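Local coordinates for protein DNA polymerase sliding clamp 3 (Sulfolobus tokodaii, PDB 3AIZ) that forms a subunit of the PCNA ring that encircles DNA and tethers DNA polymerase and other proteins to it during replication, at residues 7-12 and 79-84; 19-24 and 38-43; 43-48 and 237-242; 129-134 and 187-192; 203-208 and 227-232. All coordinates share one frame; numbering follows the deposited sequence.

Contact 1 of 5, residues 7-12 and 79-84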
# COMPACT_ATOMS: atom_id res chain seq x y z
N ASP C 7 -7.99 -35.05 8.05
CA ASP C 7 -7.45 -33.70 7.91
C ASP C 7 -6.32 -33.69 6.88
O ASP C 7 -5.15 -33.53 7.24
CB ASP C 7 -6.95 -33.16 9.25
CG ASP C 7 -6.55 -31.70 9.19
OD1 ASP C 7 -6.61 -31.11 8.09
OD2 ASP C 7 -6.18 -31.14 10.24
N ALA C 8 -6.68 -33.85 5.62
CA ALA C 8 -5.69 -33.95 4.54
C ALA C 8 -5.03 -32.61 4.25
O ALA C 8 -3.99 -32.56 3.60
CB ALA C 8 -6.34 -34.51 3.28
N ASP C 9 -5.63 -31.53 4.73
CA ASP C 9 -5.08 -30.20 4.51
C ASP C 9 -3.75 -30.04 5.23
O ASP C 9 -2.75 -29.63 4.64
CB ASP C 9 -6.06 -29.12 4.99
CG ASP C 9 -5.60 -27.72 4.64
OD1 ASP C 9 -5.04 -27.53 3.54
OD2 ASP C 9 -5.79 -26.80 5.47
N ALA C 10 -3.73 -30.38 6.51
CA ALA C 10 -2.51 -30.33 7.30
C ALA C 10 -1.55 -31.41 6.82
O ALA C 10 -0.35 -31.15 6.64
CB ALA C 10 -2.82 -30.52 8.78
N PHE C 11 -2.08 -32.60 6.60
CA PHE C 11 -1.29 -33.74 6.14
C PHE C 11 -0.43 -33.40 4.93
O PHE C 11 0.70 -33.86 4.81
CB PHE C 11 -2.21 -34.92 5.82
CG PHE C 11 -1.49 -36.16 5.40
CD1 PHE C 11 -1.04 -37.08 6.33
CD2 PHE C 11 -1.26 -36.42 4.05
CE1 PHE C 11 -0.38 -38.22 5.94
CE2 PHE C 11 -0.60 -37.57 3.66
CZ PHE C 11 -0.16 -38.47 4.60
N SER C 12 -0.97 -32.58 4.03
CA SER C 12 -0.27 -32.24 2.80
C SER C 12 0.97 -31.39 3.06
O SER C 12 1.96 -31.49 2.33
CB SER C 12 -1.21 -31.51 1.83
OG SER C 12 -1.61 -30.26 2.35
N LYS C 79 -1.73 -30.10 -2.99
CA LYS C 79 -2.05 -28.68 -2.87
C LYS C 79 -3.51 -28.42 -3.23
O LYS C 79 -4.07 -27.38 -2.88
CB LYS C 79 -1.14 -27.84 -3.77
CG LYS C 79 0.32 -27.81 -3.36
CD LYS C 79 1.11 -26.90 -4.28
CE LYS C 79 2.59 -26.87 -3.92
NZ LYS C 79 3.36 -25.96 -4.80
N THR C 80 -4.12 -29.36 -3.94
CA THR C 80 -5.48 -29.18 -4.44
C THR C 80 -6.53 -29.67 -3.45
O THR C 80 -7.71 -29.79 -3.80
CB THR C 80 -5.69 -29.89 -5.79
OG1 THR C 80 -5.83 -31.30 -5.58
CG2 THR C 80 -4.52 -29.63 -6.72
N VAL C 81 -6.11 -29.97 -2.23
CA VAL C 81 -7.05 -30.43 -1.20
C VAL C 81 -7.70 -29.25 -0.50
O VAL C 81 -7.08 -28.21 -0.30
CB VAL C 81 -6.36 -31.34 -0.16
CG1 VAL C 81 -5.67 -32.50 -0.84
CG2 VAL C 81 -5.38 -30.54 0.68
N THR C 82 -8.96 -29.43 -0.12
CA THR C 82 -9.70 -28.39 0.59
C THR C 82 -9.77 -28.71 2.08
O THR C 82 -9.11 -29.63 2.55
CB THR C 82 -11.13 -28.24 0.04
OG1 THR C 82 -11.86 -29.45 0.28
CG2 THR C 82 -11.09 -27.96 -1.45
N LYS C 83 -10.57 -27.93 2.80
CA LYS C 83 -10.73 -28.14 4.24
C LYS C 83 -11.54 -29.40 4.52
O LYS C 83 -11.26 -30.13 5.47
CB LYS C 83 -11.42 -26.93 4.87
CG LYS C 83 -10.68 -25.62 4.70
CD LYS C 83 -9.37 -25.60 5.48
CE LYS C 83 -8.70 -24.24 5.41
NZ LYS C 83 -7.47 -24.17 6.25
N ASN C 84 -12.54 -29.65 3.68
CA ASN C 84 -13.44 -30.79 3.87
C ASN C 84 -13.13 -31.96 2.94
O ASN C 84 -14.02 -32.74 2.60
CB ASN C 84 -14.90 -30.35 3.71
CG ASN C 84 -15.16 -29.68 2.38
OD1 ASN C 84 -14.97 -30.28 1.32
ND2 ASN C 84 -15.62 -28.44 2.42
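Asp-9, in the first turn of helix 8-18, and Lys-83, in the loop between helix 71-78 and strand 86-91, bring their CA atoms to 6.0 Å, the irregular loop passing beside the helix start. CG of Asp-9 stands anti to the backbone N (chi1 -174°), which places OD2 where NZ of Lys-83 closes a salt bridge of 3.2 Å. The ammonium group meets OD2 on its syn side, 31° out of the carboxylate plane. A long lysine chain suits the place: its CB starts away from the helix, and the bend at chi2 brings NZ back to the acid. The short branched Val-81 packs CG2 against the helix backbone, 3.9 Å from CA of Asp-9, and also on Leu-101 of strand 97-102. OG of Ser-12 is hydrogen-bonded to O of Asp-9. Asp-7 N-caps the helix through a weak bond from N of Ala-10. Within the N-terminal PCNA domain, the contact thus packs the loop after helix 71-78 against the start of helix 8-18. Lys-210 adds a long, weak ion pair to OD2 of Asp-9. The helix start and the lysine would both favour an ionised Asp-9, consistent with the salt bridge at this partly exposed site.

Contact 2 of 5, residues 19-24 and 38-43. With SO4 (sulfate ion), chain H.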
# COMPACT_ATOMS: atom_id res chain seq x y z
N GLU C 19 9.59 -30.95 0.26
CA GLU C 19 9.99 -30.43 -1.05
C GLU C 19 11.21 -29.53 -0.94
O GLU C 19 12.02 -29.45 -1.86
CB GLU C 19 8.84 -29.67 -1.70
CG GLU C 19 7.81 -30.54 -2.40
CD GLU C 19 6.74 -29.72 -3.09
OE1 GLU C 19 6.28 -28.71 -2.50
OE2 GLU C 19 6.34 -30.08 -4.22
N GLU C 20 11.33 -28.85 0.20
CA GLU C 20 12.44 -27.93 0.43
C GLU C 20 13.77 -28.67 0.55
O GLU C 20 14.83 -28.08 0.37
CB GLU C 20 12.18 -27.12 1.70
CG GLU C 20 10.87 -26.35 1.71
CD GLU C 20 10.89 -25.13 0.82
OE1 GLU C 20 11.95 -24.82 0.24
OE2 GLU C 20 9.84 -24.46 0.70
N PHE C 21 13.71 -29.96 0.85
CA PHE C 21 14.91 -30.74 1.12
C PHE C 21 15.23 -31.80 0.07
O PHE C 21 16.37 -31.93 -0.36
CB PHE C 21 14.82 -31.39 2.51
CG PHE C 21 14.69 -30.41 3.63
CD1 PHE C 21 13.44 -29.99 4.06
CD2 PHE C 21 15.82 -29.89 4.25
CE1 PHE C 21 13.32 -29.08 5.10
CE2 PHE C 21 15.70 -28.98 5.28
CZ PHE C 21 14.45 -28.58 5.70
N ILE C 22 14.21 -32.55 -0.35
CA ILE C 22 14.44 -33.67 -1.26
C ILE C 22 13.48 -33.69 -2.45
O ILE C 22 12.41 -33.10 -2.41
CB ILE C 22 14.34 -35.01 -0.51
CG1 ILE C 22 12.97 -35.16 0.16
CG2 ILE C 22 15.44 -35.11 0.54
CD1 ILE C 22 12.87 -36.37 1.06
N ASP C 23 13.90 -34.38 -3.51
CA ASP C 23 13.11 -34.47 -4.74
C ASP C 23 12.22 -35.71 -4.75
O ASP C 23 11.04 -35.64 -5.10
CB ASP C 23 14.02 -34.48 -5.96
CG ASP C 23 14.73 -33.15 -6.18
OD1 ASP C 23 14.25 -32.13 -5.64
OD2 ASP C 23 15.75 -33.13 -6.88
N GLU C 24 12.80 -36.85 -4.39
CA GLU C 24 12.06 -38.10 -4.33
C GLU C 24 11.95 -38.60 -2.90
O GLU C 24 12.93 -38.57 -2.15
CB GLU C 24 12.74 -39.16 -5.21
CG GLU C 24 12.19 -40.58 -5.04
CD GLU C 24 12.84 -41.34 -3.90
OE1 GLU C 24 14.06 -41.18 -3.69
OE2 GLU C 24 12.13 -42.12 -3.22
N GLY C 38 14.42 -39.35 4.50
CA GLY C 38 15.18 -38.79 3.40
C GLY C 38 16.38 -37.98 3.87
O GLY C 38 16.55 -37.75 5.06
N ILE C 39 17.20 -37.55 2.91
CA ILE C 39 18.37 -36.74 3.22
C ILE C 39 18.70 -35.82 2.05
O ILE C 39 18.86 -36.27 0.92
CB ILE C 39 19.58 -37.62 3.58
CG1 ILE C 39 20.79 -36.76 3.94
CG2 ILE C 39 19.92 -38.57 2.43
CD1 ILE C 39 22.02 -37.56 4.30
N ASP C 40 18.80 -34.52 2.33
CA ASP C 40 19.05 -33.54 1.28
C ASP C 40 20.38 -33.78 0.57
O ASP C 40 21.27 -34.42 1.12
CB ASP C 40 18.98 -32.11 1.85
CG ASP C 40 19.95 -31.89 2.99
OD1 ASP C 40 20.73 -32.81 3.32
OD2 ASP C 40 19.95 -30.78 3.56
N PRO C 41 20.51 -33.26 -0.66
CA PRO C 41 21.71 -33.47 -1.48
C PRO C 41 23.00 -33.05 -0.77
O PRO C 41 24.02 -33.71 -0.96
CB PRO C 41 21.46 -32.56 -2.69
CG PRO C 41 19.97 -32.49 -2.79
CD PRO C 41 19.47 -32.50 -1.38
N SER C 42 22.95 -31.99 0.02
CA SER C 42 24.14 -31.51 0.73
C SER C 42 24.45 -32.41 1.93
O SER C 42 25.50 -32.27 2.56
CB SER C 42 23.95 -30.07 1.20
OG SER C 42 23.01 -30.00 2.25
N ARG C 43 23.53 -33.32 2.23
CA ARG C 43 23.69 -34.24 3.35
C ARG C 43 23.75 -33.51 4.68
O ARG C 43 24.11 -34.09 5.71
CB ARG C 43 24.92 -35.13 3.15
CG ARG C 43 24.92 -35.88 1.84
CD ARG C 43 25.99 -36.95 1.80
NE ARG C 43 25.82 -37.92 2.88
CZ ARG C 43 24.94 -38.92 2.86
NH1 ARG C 43 24.14 -39.08 1.82
NH2 ARG C 43 24.85 -39.75 3.89
S SO4 H . 20.64 -28.71 -0.30
O1 SO4 H . 21.37 -27.58 0.28
O2 SO4 H . 21.21 -29.02 -1.62
O3 SO4 H . 20.77 -29.87 0.57
O4 SO4 H . 19.23 -28.36 -0.45
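Gly-38, which ends strand 33-39 together with Ile-39, meets Ile-22 by its CA, 4.1 Å from CD1; lacking a side chain, glycine lets the isoleucine come against the backbone. At Ile-39 it is the carbonyl that touches, O lying 3.6 Å from CG2 of Ile-22. The side chain of Ile-39 starts away from segment 19-24 and lays CD1 over one face of the Arg-43 guanidinium, toward its rim. Asp-40 follows with CB 3.4 Å from O of Phe-21. Its CG lies between the backbone N and the carbonyl carbon (chi1 58°), which brings OD2 to the edge of the Phe-21 ring and OD1 to a hydrogen bond with N of Thr-45. Pro-41 sets CD 3.3 Å from O of Phe-21, and its fixed phi suits the second place of the type I turn from Asp-40 to Arg-43. Ser-42 holds a sulfate, probably from the crystallisation liquor: O3 accepts from N at 3.1 Å and from OG at 2.8 Å, a site OH of Tyr-201 on helix 199-203 also joins. Arg-43 closes the turn with N bonded to O of Asp-40. The contact joins the turn between strands 33-39 and 45-52 to the link from helix 8-18 to strand 24-29. Phe-21 packs on Thr-45 and Ile-47 of strand 45-52 and on Thr-205, while Glu-20 forms a salt bridge with Lys-207.

Contact 3 of 5, residues 43-48 and 237-242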
# COMPACT_ATOMS: atom_id res chain seq x y z
N ARG C 43 23.53 -33.32 2.23
CA ARG C 43 23.69 -34.24 3.35
C ARG C 43 23.75 -33.51 4.68
O ARG C 43 24.11 -34.09 5.71
CB ARG C 43 24.92 -35.13 3.15
CG ARG C 43 24.92 -35.88 1.84
CD ARG C 43 25.99 -36.95 1.80
NE ARG C 43 25.82 -37.92 2.88
CZ ARG C 43 24.94 -38.92 2.86
NH1 ARG C 43 24.14 -39.08 1.82
NH2 ARG C 43 24.85 -39.75 3.89
N VAL C 44 23.39 -32.23 4.67
CA VAL C 44 23.35 -31.43 5.88
C VAL C 44 22.14 -31.79 6.72
O VAL C 44 22.21 -31.83 7.95
CB VAL C 44 23.32 -29.92 5.56
CG1 VAL C 44 22.99 -29.11 6.81
CG2 VAL C 44 24.64 -29.47 4.96
N THR C 45 21.02 -32.07 6.06
CA THR C 45 19.77 -32.37 6.76
C THR C 45 19.33 -33.81 6.57
O THR C 45 19.22 -34.30 5.44
CB THR C 45 18.63 -31.44 6.30
OG1 THR C 45 19.01 -30.08 6.49
CG2 THR C 45 17.37 -31.73 7.09
N PHE C 46 19.09 -34.50 7.68
CA PHE C 46 18.53 -35.84 7.64
C PHE C 46 17.14 -35.81 8.24
O PHE C 46 16.93 -35.28 9.33
CB PHE C 46 19.41 -36.83 8.41
CG PHE C 46 18.76 -38.16 8.65
CD1 PHE C 46 18.21 -38.46 9.89
CD2 PHE C 46 18.68 -39.10 7.64
CE1 PHE C 46 17.61 -39.68 10.12
CE2 PHE C 46 18.08 -40.32 7.86
CZ PHE C 46 17.54 -40.61 9.10
N ILE C 47 16.18 -36.39 7.53
CA ILE C 47 14.78 -36.32 7.93
C ILE C 47 14.22 -37.69 8.29
O ILE C 47 14.29 -38.63 7.49
CB ILE C 47 13.92 -35.69 6.82
CG1 ILE C 47 14.54 -34.36 6.37
CG2 ILE C 47 12.49 -35.49 7.30
CD1 ILE C 47 13.80 -33.68 5.25
N ASP C 48 13.67 -37.80 9.49
CA ASP C 48 13.09 -39.05 9.95
C ASP C 48 11.66 -38.83 10.44
O ASP C 48 11.44 -38.27 11.51
CB ASP C 48 13.94 -39.65 11.07
CG ASP C 48 13.45 -41.01 11.51
OD1 ASP C 48 13.02 -41.80 10.63
OD2 ASP C 48 13.50 -41.31 12.72
N ALA C 237 8.04 -35.62 13.18
CA ALA C 237 8.84 -35.32 12.00
C ALA C 237 10.18 -34.76 12.45
O ALA C 237 10.28 -33.60 12.82
CB ALA C 237 8.12 -34.33 11.10
N ASP C 238 11.21 -35.60 12.43
CA ASP C 238 12.53 -35.20 12.90
C ASP C 238 13.38 -34.58 11.81
O ASP C 238 13.47 -35.11 10.70
CB ASP C 238 13.26 -36.40 13.52
CG ASP C 238 12.67 -36.83 14.85
OD1 ASP C 238 11.86 -36.07 15.42
OD2 ASP C 238 13.01 -37.93 15.32
N PHE C 239 14.01 -33.46 12.13
CA PHE C 239 14.95 -32.81 11.22
C PHE C 239 16.31 -32.65 11.89
O PHE C 239 16.46 -31.86 12.82
CB PHE C 239 14.41 -31.45 10.77
CG PHE C 239 13.17 -31.53 9.94
CD1 PHE C 239 11.93 -31.68 10.53
CD2 PHE C 239 13.24 -31.45 8.56
CE1 PHE C 239 10.78 -31.75 9.77
CE2 PHE C 239 12.09 -31.53 7.78
CZ PHE C 239 10.86 -31.68 8.39
N TYR C 240 17.29 -33.41 11.42
CA TYR C 240 18.65 -33.30 11.93
C TYR C 240 19.49 -32.42 11.02
O TYR C 240 19.76 -32.78 9.88
CB TYR C 240 19.30 -34.69 12.05
CG TYR C 240 18.59 -35.63 13.00
CD1 TYR C 240 17.46 -36.33 12.59
CD2 TYR C 240 19.05 -35.82 14.29
CE1 TYR C 240 16.81 -37.19 13.45
CE2 TYR C 240 18.40 -36.68 15.16
CZ TYR C 240 17.28 -37.36 14.73
OH TYR C 240 16.62 -38.22 15.58
N ILE C 241 19.89 -31.26 11.53
CA ILE C 241 20.68 -30.31 10.75
C ILE C 241 22.12 -30.25 11.24
O ILE C 241 22.37 -30.03 12.42
CB ILE C 241 20.06 -28.91 10.78
CG1 ILE C 241 18.58 -28.97 10.40
CG2 ILE C 241 20.82 -27.96 9.86
CD1 ILE C 241 17.88 -27.64 10.43
N ALA C 242 23.07 -30.46 10.33
CA ALA C 242 24.48 -30.50 10.67
C ALA C 242 24.99 -29.17 11.21
O ALA C 242 24.50 -28.11 10.82
CB ALA C 242 25.31 -30.94 9.47
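Phe-46 and Tyr-240 form an antiparallel hydrogen-bonded pair, N of Phe-46 donating to O of Tyr-240 at 2.9 Å and N of Tyr-240 to O of Phe-46 at 2.8 Å. Asp-48 and Asp-238 pair in the same way, and N of Ala-242 adds a bond to O of Val-44. Between these come the non-hydrogen-bonded pairs Thr-45 with Ile-241 and Ile-47 with Phe-239. CG of Phe-46 is anti to its backbone N (chi1 168°), that of Tyr-240 anti to the carbonyl carbon (chi1 -61°), and the rings come side by side on one face, CD1 of Tyr-240 in plane at the edge of Phe-46, 3.5 Å from its CD1. The ring planes meet obliquely at 45°, and Phe-46 packs on Ile-119 and Pro-122. On the other face Ile-47 lies alongside Phe-239, CD1 of Ile-47 reaching CE2 of Phe-239 at 3.7 Å and CG2 of Ile-47 lying over that ring, toward its rim. Branched and aromatic residues suit this buried face, which Leu-18 and Thr-17 of helix 8-18 cover with Tyr-201 and Val-202 of helix 199-203. Strands 45-52 and 235-241 fuse the sheets of the N- and C-terminal domains, as in PCNA generally. OD2 of Asp-48 and OD2 of Asp-238 stand 4.3 Å apart; salt bridges from Arg-37 to Asp-48 and from Arg-228 to Asp-238 probably offset their repulsion and keep both ionised.

Contact 4 of 5, residues 129-134 and 187-192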
# COMPACT_ATOMS: atom_id res chain seq x y z
N PRO C 129 22.82 -31.85 25.07
CA PRO C 129 23.04 -31.10 26.31
C PRO C 129 21.81 -30.30 26.71
O PRO C 129 21.51 -30.18 27.89
CB PRO C 129 24.18 -30.15 25.95
CG PRO C 129 24.84 -30.76 24.76
CD PRO C 129 23.74 -31.44 24.00
N PHE C 130 21.12 -29.75 25.72
CA PHE C 130 19.96 -28.90 25.96
C PHE C 130 18.75 -29.35 25.15
O PHE C 130 18.90 -29.87 24.04
CB PHE C 130 20.29 -27.44 25.65
CG PHE C 130 19.12 -26.51 25.73
CD1 PHE C 130 18.41 -26.17 24.59
CD2 PHE C 130 18.71 -25.99 26.95
CE1 PHE C 130 17.32 -25.32 24.66
CE2 PHE C 130 17.63 -25.14 27.03
CZ PHE C 130 16.93 -24.80 25.88
N LYS C 131 17.56 -29.15 25.70
CA LYS C 131 16.33 -29.55 25.02
C LYS C 131 15.16 -28.68 25.46
O LYS C 131 14.88 -28.54 26.65
CB LYS C 131 16.04 -31.03 25.29
CG LYS C 131 14.91 -31.61 24.45
CD LYS C 131 14.78 -33.11 24.70
CE LYS C 131 16.10 -33.82 24.48
NZ LYS C 131 15.99 -35.29 24.67
N ALA C 132 14.46 -28.10 24.49
CA ALA C 132 13.34 -27.21 24.78
C ALA C 132 12.11 -27.57 23.97
O ALA C 132 12.21 -28.04 22.84
CB ALA C 132 13.74 -25.76 24.52
N LYS C 133 10.94 -27.34 24.56
CA LYS C 133 9.67 -27.59 23.88
C LYS C 133 8.94 -26.27 23.68
O LYS C 133 9.05 -25.36 24.50
CB LYS C 133 8.82 -28.55 24.72
CG LYS C 133 7.58 -29.07 24.02
CD LYS C 133 6.85 -30.08 24.89
CE LYS C 133 5.62 -30.64 24.21
NZ LYS C 133 4.93 -31.64 25.06
N ALA C 134 8.21 -26.16 22.58
CA ALA C 134 7.51 -24.92 22.26
C ALA C 134 6.36 -25.17 21.29
O ALA C 134 6.32 -26.20 20.61
CB ALA C 134 8.47 -23.90 21.67
N GLU C 187 8.75 -25.41 28.02
CA GLU C 187 9.59 -26.01 29.05
C GLU C 187 11.04 -26.11 28.59
O GLU C 187 11.34 -25.98 27.40
CB GLU C 187 9.06 -27.39 29.42
CG GLU C 187 9.04 -28.39 28.27
CD GLU C 187 8.39 -29.71 28.64
OE1 GLU C 187 7.65 -29.75 29.64
OE2 GLU C 187 8.62 -30.70 27.92
N SER C 188 11.94 -26.32 29.55
CA SER C 188 13.37 -26.43 29.25
C SER C 188 14.01 -27.58 30.01
O SER C 188 13.56 -27.94 31.10
CB SER C 188 14.09 -25.13 29.58
OG SER C 188 13.66 -24.08 28.72
N GLU C 189 15.08 -28.14 29.44
CA GLU C 189 15.82 -29.21 30.08
C GLU C 189 17.31 -29.08 29.81
O GLU C 189 17.73 -28.37 28.90
CB GLU C 189 15.33 -30.58 29.58
CG GLU C 189 13.90 -30.91 29.95
CD GLU C 189 13.47 -32.27 29.43
OE1 GLU C 189 14.28 -32.92 28.73
OE2 GLU C 189 12.33 -32.68 29.72
N GLY C 190 18.12 -29.77 30.62
CA GLY C 190 19.56 -29.77 30.44
C GLY C 190 20.20 -28.45 30.79
O GLY C 190 19.58 -27.59 31.41
N GLY C 191 21.46 -28.28 30.40
CA GLY C 191 22.21 -27.09 30.73
C GLY C 191 22.44 -26.16 29.55
O GLY C 191 21.68 -26.18 28.58
N ASP C 192 23.48 -25.35 29.65
CA ASP C 192 23.80 -24.37 28.61
C ASP C 192 24.46 -25.02 27.41
O ASP C 192 25.22 -25.98 27.54
CB ASP C 192 24.69 -23.27 29.18
CG ASP C 192 24.01 -22.46 30.27
OD1 ASP C 192 22.76 -22.53 30.37
OD2 ASP C 192 24.71 -21.74 31.01
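Lys-133 and Glu-187 begin the backbone pairing of two antiparallel strands, N of Lys-133 donating to O of Glu-187 at 3.2 Å. Lys-131 and Glu-189 form the next hydrogen-bonded pair: N of Lys-131 donates to O of Glu-189, and the return bond is weak. Beyond the strand, N of Gly-191 donates to O of Pro-129 at 3.1 Å. CA of Gly-190 makes a CH···O contact of 3.2 Å with that same oxygen; its positive phi (71°) and its closeness to this carbonyl both suit glycine. In ring-to-carbonyl contacts, Phe-130, its CG anti to the backbone N (chi1 174°), sets CD2 3.2 Å from O of Glu-189, with O of Gly-191 also close. The ring meets that of Phe-219 on strand 214-220. Lys-131, Lys-133, Glu-187 and Glu-189 leave the same face of the sheet. Lys-133 crosses Glu-187 with CD 3.6 Å from OE2, the aliphatic stem doing the touching while NZ stays 4.8 Å from OE2. Lys-131 and Glu-189 run side by side, NZ 5.0 Å from OE1. Ser-188, on the opposite face, bonds through OG to O of Gly-161. Lysines on one strand facing glutamates on the other suit this exposed border, where strand 187-190 is the outermost strand of its sheet within the chain: the backbone bonds hold the strands, and the opposite charges offer long-range attraction without direct ion pairing.

Contact 5 of 5, residues 203-208 and 227-232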
# COMPACT_ATOMS: atom_id res chain seq x y z
N VAL C 203 14.85 -22.71 8.50
CA VAL C 203 13.71 -21.97 7.99
C VAL C 203 12.77 -22.83 7.16
O VAL C 203 11.55 -22.73 7.28
CB VAL C 203 14.15 -20.76 7.16
CG1 VAL C 203 12.97 -20.16 6.41
CG2 VAL C 203 14.82 -19.72 8.05
N ASN C 204 13.34 -23.69 6.31
CA ASN C 204 12.55 -24.51 5.40
C ASN C 204 11.65 -25.54 6.09
O ASN C 204 10.96 -26.31 5.43
CB ASN C 204 13.46 -25.20 4.38
CG ASN C 204 14.04 -24.24 3.36
OD1 ASN C 204 13.56 -23.11 3.22
ND2 ASN C 204 15.07 -24.68 2.65
N THR C 205 11.66 -25.55 7.42
CA THR C 205 10.80 -26.47 8.17
C THR C 205 9.57 -25.75 8.71
O THR C 205 8.74 -26.34 9.39
CB THR C 205 11.56 -27.13 9.35
OG1 THR C 205 11.88 -26.14 10.34
CG2 THR C 205 12.84 -27.78 8.86
N SER C 206 9.45 -24.46 8.38
CA SER C 206 8.36 -23.63 8.87
C SER C 206 6.98 -24.11 8.41
O SER C 206 5.98 -23.91 9.11
CB SER C 206 8.58 -22.17 8.47
OG SER C 206 8.78 -22.05 7.07
N LYS C 207 6.91 -24.73 7.24
CA LYS C 207 5.64 -25.22 6.71
C LYS C 207 5.12 -26.44 7.47
O LYS C 207 4.21 -27.12 7.00
CB LYS C 207 5.73 -25.50 5.21
CG LYS C 207 5.40 -24.30 4.34
CD LYS C 207 5.48 -24.63 2.85
CE LYS C 207 6.88 -24.40 2.30
NZ LYS C 207 7.90 -25.24 2.98
N MET C 208 5.70 -26.71 8.63
CA MET C 208 5.20 -27.75 9.52
C MET C 208 4.18 -27.16 10.49
O MET C 208 3.63 -27.86 11.34
CB MET C 208 6.34 -28.41 10.29
CG MET C 208 7.23 -29.32 9.45
SD MET C 208 6.38 -30.80 8.87
CE MET C 208 5.76 -31.47 10.41
N LEU C 227 15.24 -30.85 15.32
CA LEU C 227 13.90 -30.28 15.41
C LEU C 227 12.88 -31.39 15.24
O LEU C 227 12.73 -31.95 14.15
CB LEU C 227 13.70 -29.22 14.33
CG LEU C 227 14.59 -27.97 14.39
CD1 LEU C 227 14.37 -27.10 13.16
CD2 LEU C 227 14.33 -27.19 15.67
N ARG C 228 12.19 -31.72 16.32
CA ARG C 228 11.14 -32.73 16.26
C ARG C 228 9.77 -32.06 16.28
O ARG C 228 9.32 -31.60 17.33
CB ARG C 228 11.24 -33.72 17.41
CG ARG C 228 9.94 -34.46 17.69
CD ARG C 228 10.13 -35.63 18.62
NE ARG C 228 10.93 -36.69 18.00
CZ ARG C 228 10.99 -37.94 18.45
NH1 ARG C 228 10.28 -38.29 19.51
NH2 ARG C 228 11.75 -38.83 17.83
N TYR C 229 9.13 -32.01 15.13
CA TYR C 229 7.77 -31.49 15.05
C TYR C 229 6.79 -32.60 15.39
O TYR C 229 6.54 -33.49 14.58
CB TYR C 229 7.49 -30.93 13.66
CG TYR C 229 8.22 -29.65 13.35
CD1 TYR C 229 9.44 -29.65 12.69
CD2 TYR C 229 7.68 -28.42 13.73
CE1 TYR C 229 10.10 -28.48 12.41
CE2 TYR C 229 8.34 -27.24 13.45
CZ TYR C 229 9.55 -27.27 12.79
OH TYR C 229 10.21 -26.10 12.52
N ASN C 230 6.25 -32.55 16.61
CA ASN C 230 5.31 -33.56 17.08
C ASN C 230 4.06 -33.62 16.22
O ASN C 230 3.54 -32.59 15.77
CB ASN C 230 4.94 -33.30 18.54
CG ASN C 230 6.12 -33.45 19.48
OD1 ASN C 230 6.29 -32.67 20.41
ND2 ASN C 230 6.95 -34.47 19.24
N LEU C 231 3.57 -34.83 16.00
CA LEU C 231 2.35 -35.05 15.23
C LEU C 231 1.32 -35.78 16.08
O LEU C 231 1.68 -36.47 17.04
CB LEU C 231 2.66 -35.86 13.97
CG LEU C 231 3.56 -35.20 12.93
CD1 LEU C 231 3.97 -36.20 11.87
CD2 LEU C 231 2.87 -34.00 12.31
N PRO C 232 0.04 -35.62 15.74
CA PRO C 232 -1.04 -36.31 16.46
C PRO C 232 -0.81 -37.81 16.54
O PRO C 232 -0.12 -38.38 15.69
CB PRO C 232 -2.27 -36.01 15.60
CG PRO C 232 -1.96 -34.72 14.94
CD PRO C 232 -0.48 -34.73 14.69
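OG1 of Thr-205 is gripped twice, by OH of Tyr-229, which donates a hydrogen bond of 2.7 Å, and by O of Val-202, three residues earlier. OG1 lies between the backbone N and the carbonyl carbon (chi1 68°), where it can meet both the phenol and the Val-202 carbonyl, and the threonine crosses the tyrosine at about a right angle. The hydroxyl comes at the ring edge and holds the phenol at its far end. Threonine suits the place because its hydroxyl takes the phenol while its methyl CG2 packs on Phe-239 and Phe-21. Met-208 covers a face of the same ring. Its CB sits 3.8 Å from the Tyr-229 ring centroid, only 14° off the normal, a CH-pi contact. Bends at chi2 and chi3 then carry the chain along the tyrosine, leaving SD in an oblique Met-aromatic contact at 5.4 Å from the centroid. CE ends 3.7 Å from CB of Tyr-229 and reaches CD2 of Leu-231. The loop that presents these groups is pinned by O of Val-203, which accepts from both N and OG of Ser-206. Buried near the centre of the chain, the contact wedges the loop after helix 199-203 against strand 223-231. Thr-136 and Phe-139 of helix 136-149 touch Tyr-229, Thr-17 of helix 8-18 touches Met-208, and Ala-237 and Phe-239 of strand 235-241 complete the surroundings.

How the contacts relate
From the N terminus, contact 1 closes the first long loop, joining the start of helix 8-18 to the connection between helix 71-78 and strand 86-91. Contact 2 closes a short loop within it and hands on directly to contact 3, with which it shares Arg-43. Contact 3 crosses contact 1: it leaves the N-terminal domain and closes only near the C terminus, tying the two domains together. Within its long span, contacts 4 and 5 follow in series, both in the C-terminal domain. Contact 4 forms a border of the large sheet, whereas contact 5 packs a loop on its middle, touching contacts 2 and 3. Contacts 1 and 4 lie on opposite sides of the chain's centre.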